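Local coordinates for ubiquitin-conjugating enzyme (Plasmodium vivax, PDB 2FO3), which probably accepts activated ubiquitin as a thioester and passes it on to target proteins, as an E2 ubiquitin-conjugating enzyme whose UBC domain is the part crystallised here, at residues 70-75 with 88-93; 35-40 with 56-61; 12-17 with 103-108; 23-28 with 43-48. All blocks are in the same frame, centred on the assembly; numbering follows the deposited sequence. Where two conformers were deposited one is given.

Contact 1. Residues 70-75 with 88-93; sequences PIVYFL and GDICLS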
# COMPACT_ATOMS: atom_id res chain seq x y z
N PRO A 70 5.77 2.98 -6.97
CA PRO A 70 4.36 3.41 -7.01
C PRO A 70 4.20 4.56 -6.02
O PRO A 70 5.02 4.70 -5.08
CB PRO A 70 3.60 2.16 -6.51
CG PRO A 70 4.60 1.42 -5.67
CD PRO A 70 5.94 1.66 -6.32
N ILE A 71 3.22 5.41 -6.24
CA ILE A 71 2.89 6.42 -5.24
C ILE A 71 1.84 5.78 -4.32
O ILE A 71 0.83 5.20 -4.80
CB ILE A 71 2.35 7.70 -5.91
CG1 ILE A 71 3.49 8.42 -6.66
CG2 ILE A 71 1.68 8.61 -4.85
CD1 ILE A 71 3.09 9.04 -7.99
N VAL A 72 2.07 5.84 -3.00
CA VAL A 72 1.18 5.15 -2.01
C VAL A 72 0.88 6.07 -0.86
O VAL A 72 1.82 6.61 -0.22
CB VAL A 72 1.84 3.83 -1.47
CG1 VAL A 72 0.92 3.10 -0.47
CG2 VAL A 72 2.17 2.91 -2.57
N TYR A 73 -0.41 6.28 -0.58
CA TYR A 73 -0.80 7.08 0.56
C TYR A 73 -2.16 6.65 1.11
O TYR A 73 -2.96 6.03 0.39
CB TYR A 73 -0.80 8.58 0.18
CG TYR A 73 -1.81 8.96 -0.87
CD1 TYR A 73 -3.09 9.39 -0.52
CD2 TYR A 73 -1.48 8.87 -2.24
CE1 TYR A 73 -4.02 9.72 -1.48
CE2 TYR A 73 -2.41 9.22 -3.23
CZ TYR A 73 -3.67 9.65 -2.84
OH TYR A 73 -4.59 10.01 -3.79
N PHE A 74 -2.40 6.97 2.38
CA PHE A 74 -3.67 6.62 3.03
C PHE A 74 -4.80 7.58 2.68
O PHE A 74 -4.59 8.81 2.63
CB PHE A 74 -3.51 6.60 4.53
CG PHE A 74 -2.79 5.40 5.05
CD1 PHE A 74 -3.49 4.20 5.29
CD2 PHE A 74 -1.41 5.45 5.33
CE1 PHE A 74 -2.81 3.06 5.79
CE2 PHE A 74 -0.75 4.34 5.82
CZ PHE A 74 -1.46 3.13 6.05
N LEU A 75 -5.99 7.03 2.44
CA LEU A 75 -7.16 7.86 2.21
C LEU A 75 -7.60 8.43 3.54
O LEU A 75 -7.12 7.99 4.60
CB LEU A 75 -8.28 7.07 1.51
CG LEU A 75 -7.94 6.59 0.09
CD1 LEU A 75 -9.10 5.85 -0.52
CD2 LEU A 75 -7.49 7.74 -0.84
N GLY A 88 -2.11 11.81 4.47
CA GLY A 88 -1.99 10.37 4.23
C GLY A 88 -0.67 9.93 3.61
O GLY A 88 -0.44 8.74 3.49
N ASP A 89 0.19 10.88 3.21
CA ASP A 89 1.55 10.52 2.68
C ASP A 89 2.33 9.74 3.71
O ASP A 89 2.16 9.94 4.91
CB ASP A 89 2.36 11.77 2.30
CG ASP A 89 1.87 12.42 1.03
OD1 ASP A 89 1.09 11.81 0.27
OD2 ASP A 89 2.28 13.57 0.77
N ILE A 90 3.24 8.89 3.24
CA ILE A 90 3.91 7.98 4.15
C ILE A 90 5.40 8.24 4.01
O ILE A 90 5.91 8.37 2.90
CB ILE A 90 3.60 6.50 3.80
CG1 ILE A 90 2.06 6.23 3.95
CG2 ILE A 90 4.43 5.52 4.64
CD1 ILE A 90 1.61 4.93 3.16
N CYS A 91 6.07 8.31 5.17
CA CYS A 91 7.51 8.42 5.22
C CYS A 91 8.05 7.01 5.42
O CYS A 91 8.01 6.47 6.53
CB CYS A 91 7.96 9.35 6.37
SG CYS A 91 9.80 9.47 6.44
N LEU A 92 8.55 6.41 4.34
CA LEU A 92 9.05 5.03 4.37
C LEU A 92 10.13 4.88 3.32
O LEU A 92 9.86 5.03 2.13
CB LEU A 92 7.91 4.03 4.07
CG LEU A 92 8.32 2.54 4.02
CD1 LEU A 92 8.59 2.00 5.43
CD2 LEU A 92 7.26 1.69 3.31
N SER A 93 11.35 4.56 3.76
CA SER A 93 12.51 4.43 2.87
C SER A 93 12.27 3.48 1.69
O SER A 93 12.73 3.75 0.59
CB SER A 93 13.75 3.96 3.66
OG SER A 93 14.02 4.85 4.73
O HOH W 1 3.29 8.45 0.59
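I90 reaches from the 88-93 loop against the ring of F74 on strand 71-74, and its CD1 lies 3.6 Å from F74 CE2. The isoleucine chain is extended (chi2 161°) and meets the phenylalanine side chain at about a right angle, CG1 and CD1 together touching the CD2/CE2 side of the ring. The same CD1 methyl comes within 4.1 Å of V72 CG1, so I90 touches both V72 and F74, two side chains on one face of the strand that also touch helix 105-116. G88 supplies the polar half of the contact. Its O takes the amide of F74 (N to O 2.9 Å) in a nearly straight bond, although the donor stands 39° above the carbonyl plane, while its CA-H points back at F74 O (CA to O 3.4 Å). A positive phi of 85° turns the loop at this glycine. Two residues further along, at V72 and I90, a water takes over: it accepts from I90 N (2.7 Å) and donates to V72 O. This loop, running beside the last strand of the four-stranded sheet of the UBC fold, probably corresponds to the region that carries the catalytic cysteine in E2 enzymes.

Contact 2. Residues 35-40 with 56-61; sequences IRIWIV and KLKIIF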
# COMPACT_ATOMS: atom_id res chain seq x y z
N ILE A 35 -6.39 1.21 -14.92
CA ILE A 35 -5.62 0.01 -14.56
C ILE A 35 -4.44 0.36 -13.64
O ILE A 35 -3.85 -0.53 -13.01
CB ILE A 35 -5.05 -0.75 -15.83
CG1 ILE A 35 -4.12 0.14 -16.66
CG2 ILE A 35 -6.20 -1.33 -16.70
CD1 ILE A 35 -3.48 -0.63 -17.90
N ARG A 36 -4.10 1.65 -13.58
CA ARG A 36 -2.92 2.11 -12.83
C ARG A 36 -3.23 2.56 -11.40
O ARG A 36 -2.34 3.06 -10.70
CB ARG A 36 -2.18 3.19 -13.65
CG ARG A 36 -1.70 2.65 -14.96
CD ARG A 36 -0.65 3.51 -15.60
NE ARG A 36 0.12 2.69 -16.55
CZ ARG A 36 1.31 2.14 -16.30
NH1 ARG A 36 1.92 2.31 -15.13
NH2 ARG A 36 1.92 1.41 -17.24
N ILE A 37 -4.47 2.37 -10.95
CA ILE A 37 -4.84 2.72 -9.57
C ILE A 37 -5.48 1.53 -8.81
O ILE A 37 -6.45 0.92 -9.31
CB ILE A 37 -5.81 3.96 -9.49
CG1 ILE A 37 -5.11 5.23 -9.97
CG2 ILE A 37 -6.34 4.15 -8.09
CD1 ILE A 37 -5.99 6.49 -9.94
N TRP A 38 -4.94 1.23 -7.63
CA TRP A 38 -5.49 0.23 -6.71
C TRP A 38 -5.89 0.90 -5.42
O TRP A 38 -5.33 1.91 -5.04
CB TRP A 38 -4.46 -0.87 -6.38
CG TRP A 38 -3.99 -1.75 -7.50
CD1 TRP A 38 -4.40 -1.74 -8.83
CD2 TRP A 38 -3.05 -2.84 -7.38
NE1 TRP A 38 -3.74 -2.72 -9.51
CE2 TRP A 38 -2.93 -3.42 -8.66
CE3 TRP A 38 -2.31 -3.39 -6.30
CZ2 TRP A 38 -2.05 -4.52 -8.91
CZ3 TRP A 38 -1.44 -4.47 -6.55
CH2 TRP A 38 -1.33 -5.02 -7.86
N ILE A 39 -6.84 0.31 -4.70
CA ILE A 39 -7.18 0.74 -3.36
C ILE A 39 -7.15 -0.50 -2.49
O ILE A 39 -7.91 -1.46 -2.71
CB ILE A 39 -8.60 1.37 -3.22
CG1 ILE A 39 -8.90 2.40 -4.31
CG2 ILE A 39 -8.82 1.94 -1.80
CD1 ILE A 39 -8.12 3.64 -4.18
N VAL A 40 -6.26 -0.47 -1.52
CA VAL A 40 -6.12 -1.55 -0.56
C VAL A 40 -6.83 -1.20 0.76
O VAL A 40 -6.59 -0.13 1.36
CB VAL A 40 -4.61 -1.91 -0.35
CG1 VAL A 40 -4.43 -2.95 0.78
CG2 VAL A 40 -4.03 -2.42 -1.63
N LYS A 56 -7.63 2.80 4.36
CA LYS A 56 -7.56 2.54 2.94
C LYS A 56 -6.33 3.20 2.35
O LYS A 56 -6.07 4.37 2.56
CB LYS A 56 -8.83 2.96 2.21
CG LYS A 56 -9.94 1.93 2.40
CD LYS A 56 -11.17 2.22 1.61
CE LYS A 56 -12.17 1.07 1.79
NZ LYS A 56 -13.49 1.36 1.19
N LEU A 57 -5.58 2.41 1.60
CA LEU A 57 -4.32 2.83 1.00
C LEU A 57 -4.52 2.94 -0.51
O LEU A 57 -4.90 1.95 -1.20
CB LEU A 57 -3.28 1.76 1.33
CG LEU A 57 -1.79 1.91 1.52
CD1 LEU A 57 -1.41 3.01 2.52
CD2 LEU A 57 -1.22 0.54 1.99
N LYS A 58 -4.26 4.12 -1.05
CA LYS A 58 -4.33 4.30 -2.50
C LYS A 58 -2.95 4.10 -3.11
O LYS A 58 -1.96 4.64 -2.61
CB LYS A 58 -4.89 5.66 -2.87
CG LYS A 58 -5.06 5.79 -4.38
CD LYS A 58 -6.15 6.84 -4.72
CE LYS A 58 -5.83 7.50 -6.05
NZ LYS A 58 -6.84 8.60 -6.37
N ILE A 59 -2.90 3.33 -4.18
CA ILE A 59 -1.67 2.97 -4.86
C ILE A 59 -1.75 3.38 -6.31
O ILE A 59 -2.61 2.93 -7.05
CB ILE A 59 -1.35 1.46 -4.72
CG1 ILE A 59 -1.19 1.06 -3.23
CG2 ILE A 59 -0.05 1.12 -5.49
CD1 ILE A 59 -1.27 -0.46 -3.02
N ILE A 60 -0.84 4.27 -6.72
CA ILE A 60 -0.81 4.73 -8.11
C ILE A 60 0.46 4.31 -8.79
O ILE A 60 1.57 4.66 -8.35
CB ILE A 60 -0.95 6.28 -8.20
CG1 ILE A 60 -2.17 6.76 -7.41
CG2 ILE A 60 -1.01 6.73 -9.68
CD1 ILE A 60 -2.15 8.22 -7.09
N PHE A 61 0.32 3.58 -9.89
CA PHE A 61 1.48 3.17 -10.69
C PHE A 61 1.79 4.23 -11.76
O PHE A 61 0.97 4.45 -12.66
CB PHE A 61 1.22 1.86 -11.38
CG PHE A 61 0.93 0.73 -10.45
CD1 PHE A 61 1.98 -0.06 -9.94
CD2 PHE A 61 -0.39 0.46 -10.05
CE1 PHE A 61 1.70 -1.12 -9.06
CE2 PHE A 61 -0.66 -0.60 -9.16
CZ PHE A 61 0.38 -1.38 -8.67
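W38 and F61 form the tight end of this strand pair in an edge-to-face (T-shaped) stack. F61 presents its CE2/CZ edge to one face of the indole, with CE2 3.6 Å above the ring plane, over its centre, and the planes 72° apart. Beyond them on this buried face come I59, V40 and L57, where V40 CG2 meets I59 CD1 at 3.7 Å. Helices 10-20 and 105-116 pack against this side, I105 touching W38, I59 and F61. The backbones are joined by paired bonds at W38 with I59 and at V40 with L57; L57 N to V40 O spans 2.7 Å. F61 N adds a further bond to R36 O (2.8 Å).

The other face, bearing I37, I39, K58 and I60, is looser and partly open to solvent. I39 folds its end over (chi2 -70°), which brings CD1 to 3.7 Å from K58 CG, and the extended lysine runs on so that its CE passes the I37 methyls. I37 and I60 merely lie side by side, CG1 to CG1 4.2 Å. At the F61 end, R36 NH1 gives F61 O a weak bond of 3.4 Å. The pairing is an antiparallel beta hairpin, the central two strands of the four-stranded meander of the UBC fold, with one face against helices and the other toward solvent.

Contact 3. Residues 12-17 with 103-108; sequences QKELHN and LSISGL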
# COMPACT_ATOMS: atom_id res chain seq x y z
N GLN A 12 -0.01 -6.44 -14.00
CA GLN A 12 -0.76 -7.73 -14.01
C GLN A 12 -0.08 -8.81 -13.13
O GLN A 12 -0.75 -9.54 -12.38
CB GLN A 12 -0.95 -8.23 -15.45
CG GLN A 12 -1.83 -9.47 -15.53
CD GLN A 12 -3.31 -9.21 -15.24
OE1 GLN A 12 -3.75 -8.05 -15.10
NE2 GLN A 12 -4.09 -10.31 -15.16
N LYS A 13 1.25 -8.88 -13.20
CA LYS A 13 2.03 -9.81 -12.37
C LYS A 13 1.82 -9.50 -10.88
O LYS A 13 1.58 -10.39 -10.05
CB LYS A 13 3.52 -9.71 -12.74
CG LYS A 13 3.83 -10.22 -14.15
CD LYS A 13 5.29 -9.96 -14.55
CE LYS A 13 5.62 -10.63 -15.87
NZ LYS A 13 4.84 -10.01 -16.97
N GLU A 14 1.93 -8.22 -10.53
CA GLU A 14 1.67 -7.79 -9.14
C GLU A 14 0.22 -8.09 -8.68
O GLU A 14 -0.02 -8.47 -7.51
CB GLU A 14 1.99 -6.28 -8.99
CG GLU A 14 3.48 -5.95 -9.16
CD GLU A 14 4.37 -6.56 -8.10
OE1 GLU A 14 3.91 -6.80 -6.97
OE2 GLU A 14 5.55 -6.81 -8.41
N LEU A 15 -0.74 -7.90 -9.60
CA LEU A 15 -2.16 -8.16 -9.30
C LEU A 15 -2.36 -9.63 -8.94
O LEU A 15 -2.95 -9.93 -7.91
CB LEU A 15 -3.03 -7.79 -10.49
CG LEU A 15 -4.55 -8.08 -10.36
CD1 LEU A 15 -5.21 -7.47 -9.11
CD2 LEU A 15 -5.21 -7.58 -11.64
N HIS A 16 -1.85 -10.54 -9.78
CA HIS A 16 -1.82 -11.98 -9.45
C HIS A 16 -1.19 -12.21 -8.09
O HIS A 16 -1.72 -12.93 -7.26
CB HIS A 16 -1.05 -12.77 -10.52
CG HIS A 16 -0.72 -14.18 -10.10
ND1 HIS A 16 -1.68 -15.12 -9.82
CD2 HIS A 16 0.48 -14.79 -9.92
CE1 HIS A 16 -1.09 -16.26 -9.48
NE2 HIS A 16 0.21 -16.08 -9.52
N ASN A 17 -0.02 -11.60 -7.87
CA ASN A 17 0.68 -11.83 -6.60
C ASN A 17 -0.10 -11.40 -5.39
O ASN A 17 -0.16 -12.13 -4.39
CB ASN A 17 2.06 -11.16 -6.60
CG ASN A 17 2.77 -11.37 -5.30
OD1 ASN A 17 2.93 -10.44 -4.50
ND2 ASN A 17 3.15 -12.60 -5.03
N LEU A 103 10.65 -5.00 -5.69
CA LEU A 103 9.65 -4.95 -4.63
C LEU A 103 8.28 -5.35 -5.18
O LEU A 103 7.85 -4.84 -6.23
CB LEU A 103 9.59 -3.52 -4.03
CG LEU A 103 8.52 -3.09 -3.01
CD1 LEU A 103 8.58 -3.91 -1.74
CD2 LEU A 103 8.62 -1.57 -2.69
N SER A 104 7.62 -6.29 -4.50
CA SER A 104 6.23 -6.60 -4.79
C SER A 104 5.32 -5.58 -4.11
O SER A 104 5.65 -5.06 -3.03
CB SER A 104 5.86 -8.01 -4.30
OG SER A 104 5.78 -8.08 -2.89
N ILE A 105 4.15 -5.32 -4.69
CA ILE A 105 3.19 -4.41 -4.03
C ILE A 105 2.68 -5.04 -2.72
O ILE A 105 2.50 -4.36 -1.72
CB ILE A 105 2.02 -4.05 -4.97
CG1 ILE A 105 2.56 -3.45 -6.30
CG2 ILE A 105 0.97 -3.16 -4.25
CD1 ILE A 105 3.47 -2.17 -6.15
N SER A 106 2.38 -6.33 -2.76
CA SER A 106 2.04 -7.05 -1.54
C SER A 106 3.06 -6.79 -0.38
O SER A 106 2.67 -6.47 0.74
CB SER A 106 1.91 -8.56 -1.82
OG SER A 106 1.34 -9.16 -0.69
N GLY A 107 4.36 -6.93 -0.67
CA GLY A 107 5.44 -6.70 0.32
C GLY A 107 5.51 -5.24 0.76
O GLY A 107 5.81 -4.96 1.93
N LEU A 108 5.26 -4.32 -0.16
CA LEU A 108 5.23 -2.90 0.17
C LEU A 108 4.14 -2.62 1.21
O LEU A 108 4.40 -1.99 2.22
CB LEU A 108 5.02 -2.07 -1.10
CG LEU A 108 4.80 -0.58 -0.90
CD1 LEU A 108 6.06 0.04 -0.31
CD2 LEU A 108 4.42 0.05 -2.23
O HOH W 2 2.00 -7.83 -5.31
O HOH W 3 5.13 -10.50 -1.84
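E14 and I105 carry the direct hydrogen bond between the two helices. E14 OE1 accepts from I105 N at 2.7 Å, and the N-H comes in from above the carboxylate plane, 51° out of it. A bend in the glutamate chain (chi2 -64°) swings the carboxylate across to this amide, in the first turn of helix 105-116. A carboxylate at a helix N terminus would be favoured by the helix dipole, and E14 is probably further stabilised by a salt bridge from its OE2 to R10.

Capping is the work of S104, whose OG, at the N-cap, takes G107 N (2.9 Å). Its OG lies between the backbone N and the carbonyl carbon (chi1 72°), the rotamer that turns the hydroxyl back over the start of the helix.

Waters bridge the two segments. One molecule accepts from S106 N (3.0 Å) and sits 2.7 Å from E14 OE1 and 2.9 Å from N17 OD1; a second lies 2.7 Å from S104 OG and bonds only weakly to N17 OD1. N17 reaches over with CG anti to its backbone N, so that OD1 also comes to 3.4 Å from S106 CB. S106 OG itself is held by N21 O.

Apolar contact is slight, being the CB and CG of E14 against I105 CG1, both at 3.9 Å. Beneath the pair lies strand 37-43, where W38 touches both E14 and I105, and Y65 of a loop also packs on these two residues; thus helix 10-20 meets the start of helix 105-116 over the sheet.

Contact 4. Residues 23-28 with 43-48; sequences PINCTL and VGLENT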
# COMPACT_ATOMS: atom_id res chain seq x y z
N PRO A 23 -1.47 -9.23 1.66
CA PRO A 23 -0.95 -8.95 3.00
C PRO A 23 -2.01 -9.26 4.05
O PRO A 23 -3.22 -9.17 3.77
CB PRO A 23 -0.70 -7.43 2.97
CG PRO A 23 -0.53 -7.10 1.58
CD PRO A 23 -1.44 -8.03 0.81
N ILE A 24 -1.57 -9.61 5.25
CA ILE A 24 -2.49 -9.88 6.37
C ILE A 24 -3.54 -8.75 6.63
O ILE A 24 -3.20 -7.55 6.72
CB ILE A 24 -1.68 -10.23 7.69
CG1 ILE A 24 -2.60 -10.66 8.85
CG2 ILE A 24 -0.76 -9.07 8.13
CD1 ILE A 24 -3.30 -12.04 8.70
N ASN A 25 -4.81 -9.17 6.73
CA ASN A 25 -5.95 -8.26 6.97
C ASN A 25 -6.20 -7.23 5.86
O ASN A 25 -6.80 -6.18 6.11
CB ASN A 25 -5.79 -7.52 8.33
CG ASN A 25 -6.28 -8.35 9.52
OD1 ASN A 25 -6.21 -9.59 9.49
ND2 ASN A 25 -6.75 -7.67 10.58
N CYS A 26 -5.72 -7.52 4.65
CA CYS A 26 -5.90 -6.64 3.51
C CYS A 26 -6.70 -7.28 2.40
O CYS A 26 -6.60 -8.49 2.16
CB CYS A 26 -4.54 -6.20 2.93
SG CYS A 26 -3.58 -5.19 4.05
N THR A 27 -7.49 -6.47 1.73
CA THR A 27 -8.22 -6.91 0.56
C THR A 27 -8.04 -5.83 -0.51
O THR A 27 -7.85 -4.64 -0.20
CB THR A 27 -9.71 -7.09 0.84
OG1 THR A 27 -10.21 -5.91 1.44
CG2 THR A 27 -9.96 -8.30 1.78
N LEU A 28 -8.11 -6.25 -1.75
CA LEU A 28 -7.81 -5.35 -2.85
C LEU A 28 -9.02 -4.91 -3.61
O LEU A 28 -9.93 -5.70 -3.84
CB LEU A 28 -6.83 -6.03 -3.82
CG LEU A 28 -6.36 -5.28 -5.09
CD1 LEU A 28 -5.53 -4.01 -4.75
CD2 LEU A 28 -5.54 -6.23 -5.93
N VAL A 43 -7.73 -3.75 7.62
CA VAL A 43 -8.45 -3.76 8.90
C VAL A 43 -7.41 -3.98 9.97
O VAL A 43 -6.73 -4.99 9.98
CB VAL A 43 -9.52 -4.86 8.96
CG1 VAL A 43 -10.31 -4.78 10.31
CG2 VAL A 43 -10.46 -4.76 7.76
N GLY A 44 -7.27 -2.99 10.85
CA GLY A 44 -6.26 -3.00 11.91
C GLY A 44 -6.18 -4.30 12.68
O GLY A 44 -7.20 -4.81 13.19
N LEU A 45 -4.98 -4.84 12.75
CA LEU A 45 -4.76 -6.09 13.47
C LEU A 45 -5.08 -6.02 14.97
O LEU A 45 -4.77 -5.03 15.65
CB LEU A 45 -3.32 -6.57 13.26
CG LEU A 45 -3.12 -7.16 11.87
CD1 LEU A 45 -1.69 -7.00 11.37
CD2 LEU A 45 -3.57 -8.61 11.85
N GLU A 46 -5.69 -7.09 15.46
CA GLU A 46 -5.87 -7.27 16.89
C GLU A 46 -4.48 -7.25 17.54
O GLU A 46 -3.50 -7.73 16.95
CB GLU A 46 -6.60 -8.60 17.18
N ASN A 47 -4.38 -6.64 18.72
CA ASN A 47 -3.12 -6.54 19.48
C ASN A 47 -2.16 -5.45 18.97
O ASN A 47 -0.96 -5.46 19.27
CB ASN A 47 -2.41 -7.91 19.61
N THR A 48 -2.71 -4.52 18.18
CA THR A 48 -1.99 -3.31 17.77
C THR A 48 -2.91 -2.15 18.14
O THR A 48 -4.10 -2.36 18.41
CB THR A 48 -1.63 -3.28 16.24
OG1 THR A 48 -2.81 -3.07 15.45
CG2 THR A 48 -0.93 -4.57 15.81
O HOH W 4 -6.65 -9.27 13.34
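N25 holds its side-chain amide with L45 over one face and V43 at the edge. The CD2 methyl of L45 stands above that face, 3.6 Å from both CG and ND2 of N25. At the edge, ND2 donates to V43 O (2.7 Å), which lies only 3° out of the amide plane, although the donor is tilted 35° from the plane of the V43 carbonyl. ND2 also gives a bond to a water (3.2 Å) that accepts from E46 N as well, extending the link along the 43-48 loop. The backbone answers with V43 N to N25 O (3.0 Å), so N25 grips both polar backbone atoms of V43, one through its main chain and one through its side chain. Next to it, I24 CG1 packs on L45 CD2 at 3.8 Å, the two chains meeting at about a right angle at the protein surface. The positive phi of N25 (63°) fits the third position of the type II turn from P23 to C26, and a second type II turn runs from L45 to T48. The contact joins the turn that leads into strand 26-30 to the end of strand 37-43 and the loop after it, at one end of the antiparallel meander of the UBC fold.

How the contacts relate
From the N terminus, helix 10-20 brings the first half of contact 3, which closes only when 103-108 begins the last helix; the other three contacts all lie within this span. Contact 4 opens next, at the turn into strand 26-30. Before it closes at 43-48, strand 37-43 has already opened contact 2, so these two cross, linking the first three strands in sequence order. Contact 2 closes on strand 54-60, and contact 1 follows in series, opening on neighbouring strand 71-74 and closing with the 88-93 loop. W38 and F61 of contact 2 pack on contact 3, and V72 of contact 1 packs on L108, joining sheet, loop and helices.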